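Local coordinates for protein glycogen accumulation regulator GarA (Mycobacterium tuberculosis, PDB 6I2P) that is named as a regulator of glycogen accumulation and, as an FHA-domain protein, probably acts by binding partner enzymes under the control of its phosphorylation, at residues Leu59-Gly64 against Phe143-Leu148. Sequence-based numbering, arbitrary orientation.
Sequences LVVKRG and FRLVFL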
loop_
_atom_site.group_PDB
_atom_site.type_symbol
_atom_site.label_atom_id
_atom_site.label_comp_id
_atom_site.label_asym_id
_atom_site.label_seq_id
_atom_site.Cartn_x
_atom_site.Cartn_y
_atom_site.Cartn_z
ATOM N N LEU C 59 10.605 -25.657 -0.629
ATOM C CA LEU C 59 9.889 -24.453 -0.212
ATOM C C LEU C 59 8.561 -24.469 -0.947
ATOM O O LEU C 59 8.552 -24.566 -2.170
ATOM C CB LEU C 59 10.669 -23.174 -0.553
ATOM C CG LEU C 59 11.951 -22.903 0.231
ATOM C CD1 LEU C 59 12.821 -21.924 -0.518
ATOM C CD2 LEU C 59 11.654 -22.385 1.646
ATOM N N VAL C 60 7.447 -24.441 -0.214
ATOM C CA VAL C 60 6.118 -24.489 -0.829
ATOM C C VAL C 60 5.364 -23.202 -0.531
ATOM O O VAL C 60 5.296 -22.793 0.630
ATOM C CB VAL C 60 5.288 -25.742 -0.405
ATOM C CG1 VAL C 60 4.057 -25.922 -1.297
ATOM C CG2 VAL C 60 6.129 -27.014 -0.417
ATOM N N VAL C 61 4.757 -22.587 -1.567
ATOM C CA VAL C 61 3.928 -21.392 -1.392
ATOM C C VAL C 61 2.621 -21.879 -0.736
ATOM O O VAL C 61 1.924 -22.733 -1.291
ATOM C CB VAL C 61 3.684 -20.599 -2.706
ATOM C CG1 VAL C 61 3.015 -19.258 -2.419
ATOM C CG2 VAL C 61 4.979 -20.387 -3.479
ATOM N N LYS C 62 2.334 -21.373 0.471
ATOM C CA LYS C 62 1.169 -21.764 1.260
ATOM C C LYS C 62 -0.153 -21.161 0.776
ATOM O O LYS C 62 -1.166 -21.859 0.783
ATOM C CB LYS C 62 1.405 -21.439 2.743
ATOM C CG LYS C 62 1.001 -22.558 3.684
ATOM C CD LYS C 62 0.943 -22.091 5.130
ATOM C CE LYS C 62 0.771 -23.264 6.065
ATOM N NZ LYS C 62 0.507 -22.827 7.459
ATOM N N ARG C 63 -0.158 -19.875 0.373
ATOM C CA ARG C 63 -1.380 -19.189 -0.069
ATOM C C ARG C 63 -1.157 -18.155 -1.185
ATOM O O ARG C 63 -0.019 -17.843 -1.532
ATOM C CB ARG C 63 -2.136 -18.561 1.122
ATOM C CG ARG C 63 -1.350 -17.524 1.924
ATOM C CD ARG C 63 -2.221 -16.828 2.960
ATOM N NE ARG C 63 -2.492 -17.695 4.104
ATOM C CZ ARG C 63 -3.050 -17.295 5.242
ATOM N NH1 ARG C 63 -3.247 -18.158 6.227
ATOM N NH2 ARG C 63 -3.406 -16.026 5.407
ATOM N N GLY C 64 -2.259 -17.646 -1.732
ATOM C CA GLY C 64 -2.267 -16.622 -2.774
ATOM C C GLY C 64 -2.348 -17.158 -4.190
ATOM O O GLY C 64 -2.720 -18.319 -4.388
ATOM N N PHE C 143 4.734 -13.424 -0.157
ATOM C CA PHE C 143 4.846 -14.882 -0.251
ATOM C C PHE C 143 5.043 -15.499 1.123
ATOM O O PHE C 143 5.902 -15.064 1.883
ATOM C CB PHE C 143 6.001 -15.312 -1.171
ATOM C CG PHE C 143 5.747 -15.142 -2.647
ATOM C CD1 PHE C 143 6.110 -13.968 -3.299
ATOM C CD2 PHE C 143 5.174 -16.167 -3.397
ATOM C CE1 PHE C 143 5.895 -13.817 -4.673
ATOM C CE2 PHE C 143 4.945 -16.010 -4.771
ATOM C CZ PHE C 143 5.316 -14.836 -5.400
ATOM N N ARG C 144 4.240 -16.513 1.436
ATOM C CA ARG C 144 4.313 -17.271 2.679
ATOM C C ARG C 144 4.733 -18.674 2.283
ATOM O O ARG C 144 3.932 -19.467 1.783
ATOM C CB ARG C 144 2.975 -17.232 3.436
ATOM C CG ARG C 144 2.741 -15.901 4.166
ATOM C CD ARG C 144 1.334 -15.778 4.721
ATOM N NE ARG C 144 1.025 -16.837 5.686
ATOM C CZ ARG C 144 0.437 -16.639 6.861
ATOM N NH1 ARG C 144 0.088 -15.417 7.240
ATOM N NH2 ARG C 144 0.189 -17.663 7.665
ATOM N N LEU C 145 6.031 -18.923 2.389
ATOM C CA LEU C 145 6.646 -20.188 2.010
ATOM C C LEU C 145 6.815 -21.070 3.224
ATOM O O LEU C 145 7.150 -20.572 4.295
ATOM C CB LEU C 145 8.026 -19.959 1.353
ATOM C CG LEU C 145 8.111 -18.912 0.217
ATOM C CD1 LEU C 145 9.484 -18.268 0.174
ATOM C CD2 LEU C 145 7.763 -19.520 -1.140
ATOM N N VAL C 146 6.577 -22.375 3.064
ATOM C CA VAL C 146 6.821 -23.342 4.124
ATOM C C VAL C 146 8.063 -24.131 3.713
ATOM O O VAL C 146 8.156 -24.600 2.573
ATOM C CB VAL C 146 5.601 -24.244 4.446
ATOM C CG1 VAL C 146 5.945 -25.321 5.481
ATOM C CG2 VAL C 146 4.436 -23.401 4.935
ATOM N N PHE C 147 9.031 -24.223 4.637
ATOM C CA PHE C 147 10.275 -24.950 4.445
ATOM C C PHE C 147 10.061 -26.387 4.916
ATOM O O PHE C 147 9.632 -26.613 6.052
ATOM C CB PHE C 147 11.419 -24.267 5.222
ATOM C CG PHE C 147 12.716 -25.047 5.262
ATOM C CD1 PHE C 147 12.967 -25.961 6.281
ATOM C CD2 PHE C 147 13.685 -24.867 4.281
ATOM C CE1 PHE C 147 14.160 -26.687 6.312
ATOM C CE2 PHE C 147 14.882 -25.577 4.326
ATOM C CZ PHE C 147 15.107 -26.492 5.334
ATOM N N LEU C 148 10.371 -27.353 4.040
ATOM C CA LEU C 148 10.235 -28.780 4.323
ATOM C C LEU C 148 11.528 -29.511 4.037
ATOM O O LEU C 148 12.154 -29.277 3.011
ATOM C CB LEU C 148 9.086 -29.418 3.524
ATOM C CG LEU C 148 7.672 -28.840 3.704
ATOM C CD1 LEU C 148 6.750 -29.348 2.616
ATOM C CD2 LEU C 148 7.102 -29.150 5.084
HETATM O O HOH W 1 1.992 -16.867 -0.046
#
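V60 and V146 form the hydrogen-bonded pair at the middle of an antiparallel strand pairing, in which the first strand of the sheet, 57-61, lies beside the last, 143-149. V60 N gives its hydrogen to V146 O at 2.9 Å, and V146 N returns one to V60 O. Beyond the valines, K62 N bonds to R144 O (2.8 Å); a water then bridges R63 O and R144 N where the backbones separate. L59, V61, L145 and F147 share the buried face: V61 CG2 meets L145 CD2 at 3.7 Å, while its CG1 reaches the edge of the F143 ring and L59 CD2 that of F147. In the FHA β-sandwich this pairing sets the first and last strands side by side within one sheet, bringing the chain ends of the domain together. On the V60 and V146 side, the extended K62 chain lays CD against V146 CG2 (3.7 Å) and carries NZ to a salt bridge with E137. Farther out, the guanidinium groups of R63 and R144 stack nearly parallel, planes 6° apart and CZ over CZ at 3.9 Å; both chains turn at chi3 (75° and 60°), which lays the two groups face to face. Their like charges are probably offset by the salt bridge of R63 with D29, while R144 NH2 bonds to A28 O and R63 NH2 to the backbone of the partner protein's chain.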